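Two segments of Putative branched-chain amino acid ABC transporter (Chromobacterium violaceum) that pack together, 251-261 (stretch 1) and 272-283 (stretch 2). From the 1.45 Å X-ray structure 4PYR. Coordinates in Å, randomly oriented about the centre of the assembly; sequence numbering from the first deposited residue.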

# COMPACT_ATOMS: atom_id res chain seq x y z
N TYR A 251 3.24 -6.14 8.10
CA TYR A 251 4.07 -5.83 9.28
C TYR A 251 4.55 -4.38 9.22
O TYR A 251 4.44 -3.62 10.22
CB TYR A 251 5.26 -6.81 9.29
CG TYR A 251 6.27 -6.60 10.39
CD1 TYR A 251 6.07 -7.14 11.67
CD2 TYR A 251 7.45 -5.89 10.17
CE1 TYR A 251 7.03 -6.99 12.68
CE2 TYR A 251 8.41 -5.70 11.17
CZ TYR A 251 8.22 -6.27 12.42
OH TYR A 251 9.16 -6.12 13.42
N ALA A 252 5.02 -3.97 8.05
CA ALA A 252 5.51 -2.62 7.84
C ALA A 252 4.34 -1.66 7.97
O ALA A 252 4.51 -0.57 8.49
CB ALA A 252 6.20 -2.48 6.49
N LEU A 253 3.17 -2.07 7.51
CA LEU A 253 1.97 -1.23 7.65
C LEU A 253 1.71 -0.97 9.12
O LEU A 253 1.34 0.15 9.51
CB LEU A 253 0.77 -1.94 6.97
CG LEU A 253 -0.55 -1.16 7.03
CD1 LEU A 253 -0.46 0.09 6.20
CD2 LEU A 253 -1.67 -2.08 6.54
N GLY A 254 1.86 -2.00 9.94
CA GLY A 254 1.73 -1.88 11.40
C GLY A 254 2.69 -0.88 12.02
O GLY A 254 2.31 -0.05 12.89
N ILE A 255 3.95 -0.93 11.58
CA ILE A 255 4.94 0.01 12.07
C ILE A 255 4.46 1.41 11.76
O ILE A 255 4.45 2.27 12.66
CB ILE A 255 6.32 -0.22 11.43
CG1 ILE A 255 6.89 -1.54 11.99
CG2 ILE A 255 7.25 0.96 11.64
CD1 ILE A 255 8.12 -2.00 11.29
N ASP A 256 4.17 1.71 10.52
CA ASP A 256 3.74 3.10 10.18
C ASP A 256 2.41 3.50 10.82
O ASP A 256 2.22 4.69 11.10
CB ASP A 256 3.69 3.31 8.69
CG ASP A 256 5.06 3.56 8.07
OD1 ASP A 256 6.08 3.68 8.78
OD2 ASP A 256 5.11 3.65 6.84
N ALA A 257 1.52 2.55 11.08
CA ALA A 257 0.22 2.87 11.74
C ALA A 257 0.51 3.37 13.17
O ALA A 257 -0.08 4.36 13.62
CB ALA A 257 -0.71 1.65 11.76
N TYR A 258 1.41 2.67 13.88
CA TYR A 258 1.85 3.09 15.17
C TYR A 258 2.42 4.52 15.07
O TYR A 258 2.03 5.40 15.85
CB TYR A 258 2.93 2.19 15.71
CG TYR A 258 3.47 2.74 17.00
CD1 TYR A 258 2.91 2.41 18.19
CD2 TYR A 258 4.59 3.60 17.03
CE1 TYR A 258 3.43 2.90 19.41
CE2 TYR A 258 5.08 4.11 18.22
CZ TYR A 258 4.49 3.77 19.39
OH TYR A 258 4.94 4.29 20.59
N ARG A 259 3.32 4.76 14.10
CA ARG A 259 3.99 6.04 14.02
C ARG A 259 3.04 7.17 13.72
O ARG A 259 3.16 8.24 14.32
CB ARG A 259 5.11 6.01 13.01
CG ARG A 259 6.19 4.96 13.36
CD ARG A 259 7.24 4.72 12.26
NE ARG A 259 8.02 5.91 11.96
CZ ARG A 259 8.55 6.24 10.80
NH1 ARG A 259 8.39 5.47 9.73
NH2 ARG A 259 9.26 7.34 10.69
N LEU A 260 2.13 6.93 12.78
CA LEU A 260 1.10 7.94 12.45
C LEU A 260 0.15 8.19 13.59
O LEU A 260 -0.20 9.35 13.86
CB LEU A 260 0.29 7.53 11.24
CG LEU A 260 0.89 7.76 9.89
CD1 LEU A 260 -0.09 7.19 8.87
CD2 LEU A 260 1.12 9.22 9.64
N ALA A 261 -0.26 7.13 14.29
CA ALA A 261 -1.14 7.28 15.45
C ALA A 261 -0.52 8.19 16.48
O ALA A 261 -1.20 9.08 17.02
CB ALA A 261 -1.44 5.94 16.07
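Stretch 2 272-283: AVRLDGVTGDLK

Stretch 2 is a β-hairpin laid along one side of the helix formed by stretch 1. Its apolar contact with the helix is built around Leu-260, whose CA-to-CB bond points sideways but whose m, t rotamer brings the end of the side chain nearer the hairpin. There CD2 of Leu-260 meets CG1 of Val-273 at 3.6 Å and CB of Leu-275 at 4.1 Å, while CD1 of Leu-260 lies 3.9 Å from CD1 of Leu-282. A branched, flexible leucine suits this place, since its two methyls can touch side chains from both strands. Val-273, Leu-275 and Leu-282 all direct their CA-to-CB bonds toward the helix, whereas Arg-274, Asp-281 and Lys-283 point theirs away, the alternation expected of extended chain with one apolar face.

A second apolar patch forms nearer the start of the helix, at the turn of the hairpin. CG2 of Val-278 packs 3.8 Å from CB of Ala-252 and 3.9 Å from CG2 of Ile-255. The small alanine lets the turn come close: the CA atoms of Ala-252 and Thr-279 are 6.1 Å apart, and CG2 of Thr-279 reaches to 3.5 Å from the Ala-252 carbonyl O.

The strand that includes Leu-275 runs nearly against the helix, at 153° between their N-to-C directions and with a closest axial approach of 9.4 Å. After the turn, the strand that includes Leu-282 runs back roughly with the helix, at 37° and 11.5 Å. The two strands are joined by reciprocal backbone bonds between Leu-275 and Leu-282: N of Leu-275 to O of Leu-282 at 3.0 Å, and N of Leu-282 to O of Leu-275 at 2.8 Å. At the turn, Gly-280 has phi/psi of 141/169, where a CB would jam against the preceding carbonyl O; glycine is therefore required by the backbone alone.

Asp-256 carries the contact from apolar to polar. Its buried carboxylate receives N of Val-278 on OD1 at 2.8 Å, and on OD2 both N and OG1 of Thr-279, each at 2.8 Å. A short acidic side chain serves well here, for it offers two acceptors to amides that the turn leaves facing the helix. Threonine adds a hydroxyl donor to its own amide. Close packing also explains Gly-277: its CA lies 3.1 Å from OD2 of Asp-256, and a CB would stand only 2.4 Å from that oxygen, a clash.

Arg-259 forms the polar edge. Its NH1 and NH2 both donate to the carbonyl O of Asp-276, at 2.9 and 3.1 Å, and NH2 makes a salt bridge with OD1 of Asp-276 at 2.9 Å, although the hydrogen bond within it is weak. Within the helix, NH1 also forms a salt bridge with OD1 of Asp-256 at 3.1 Å, linking the two polar sites. CD1 of Leu-275 covers one face of the guanidinium, 3.7 Å from NH2, leaving the edge free for these oxygens.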

# COMPACT_ATOMS: atom_id res chain seq x y z
N ALA A 272 -1.57 18.40 8.91
CA ALA A 272 -0.19 18.77 9.16
C ALA A 272 0.71 17.54 9.40
O ALA A 272 1.91 17.73 9.70
CB ALA A 272 -0.11 19.72 10.35
N VAL A 273 0.18 16.32 9.25
CA VAL A 273 0.91 15.11 9.58
C VAL A 273 1.54 14.55 8.32
O VAL A 273 0.85 14.33 7.32
CB VAL A 273 0.01 14.05 10.26
CG1 VAL A 273 0.77 12.75 10.46
CG2 VAL A 273 -0.49 14.56 11.61
N ARG A 274 2.87 14.40 8.36
CA ARG A 274 3.64 13.77 7.31
C ARG A 274 4.58 12.78 8.00
O ARG A 274 4.88 12.94 9.16
CB ARG A 274 4.47 14.81 6.57
CG ARG A 274 3.64 15.95 5.97
CD ARG A 274 4.14 16.37 4.60
NE ARG A 274 3.23 17.31 3.94
CZ ARG A 274 3.39 17.79 2.71
NH1 ARG A 274 4.44 17.44 1.98
NH2 ARG A 274 2.48 18.64 2.21
N LEU A 275 5.01 11.75 7.28
CA LEU A 275 5.89 10.73 7.87
C LEU A 275 6.84 10.15 6.83
O LEU A 275 6.42 9.86 5.73
CB LEU A 275 5.05 9.56 8.41
CG LEU A 275 5.76 8.53 9.32
CD1 LEU A 275 6.08 9.17 10.64
CD2 LEU A 275 5.00 7.23 9.51
N ASP A 276 8.11 9.98 7.21
CA ASP A 276 9.06 9.15 6.45
C ASP A 276 8.78 7.68 6.77
O ASP A 276 9.48 7.02 7.57
CB ASP A 276 10.53 9.57 6.71
CG ASP A 276 10.99 9.39 8.16
OD1 ASP A 276 10.18 9.53 9.09
OD2 ASP A 276 12.20 9.11 8.38
N GLY A 277 7.70 7.18 6.19
CA GLY A 277 7.16 5.91 6.54
C GLY A 277 8.07 4.79 6.04
O GLY A 277 8.72 4.93 5.00
N VAL A 278 8.10 3.71 6.79
CA VAL A 278 8.73 2.49 6.24
C VAL A 278 7.95 1.96 5.05
O VAL A 278 8.51 1.23 4.23
CB VAL A 278 8.98 1.38 7.28
CG1 VAL A 278 9.86 1.86 8.38
CG2 VAL A 278 7.68 0.77 7.81
N THR A 279 6.67 2.38 4.90
CA THR A 279 5.84 1.94 3.79
C THR A 279 5.87 2.95 2.66
O THR A 279 5.29 2.69 1.58
CB THR A 279 4.36 1.73 4.19
OG1 THR A 279 3.77 3.02 4.51
CG2 THR A 279 4.22 0.77 5.30
N GLY A 280 6.54 4.08 2.87
CA GLY A 280 6.65 5.15 1.89
C GLY A 280 6.54 6.49 2.58
O GLY A 280 6.26 6.54 3.77
N ASP A 281 6.85 7.54 1.85
CA ASP A 281 6.68 8.89 2.40
C ASP A 281 5.18 9.17 2.41
O ASP A 281 4.52 8.98 1.39
CB ASP A 281 7.43 9.94 1.58
CG ASP A 281 8.90 10.08 1.98
OD1 ASP A 281 9.35 9.53 3.00
OD2 ASP A 281 9.58 10.78 1.22
N LEU A 282 4.65 9.56 3.56
CA LEU A 282 3.23 9.68 3.77
C LEU A 282 2.82 11.14 3.97
O LEU A 282 3.48 11.90 4.65
CB LEU A 282 2.82 8.92 5.02
CG LEU A 282 3.33 7.49 5.08
CD1 LEU A 282 2.80 6.80 6.30
CD2 LEU A 282 2.84 6.75 3.86
N LYS A 283 1.69 11.47 3.37
CA LYS A 283 1.02 12.75 3.54
C LYS A 283 -0.46 12.61 3.17
O LYS A 283 -0.83 11.73 2.38
CB LYS A 283 1.70 13.85 2.73
CG LYS A 283 1.47 13.83 1.23
CD LYS A 283 2.03 15.12 0.60
CE LYS A 283 3.42 14.97 -0.00
NZ LYS A 283 4.42 14.41 0.94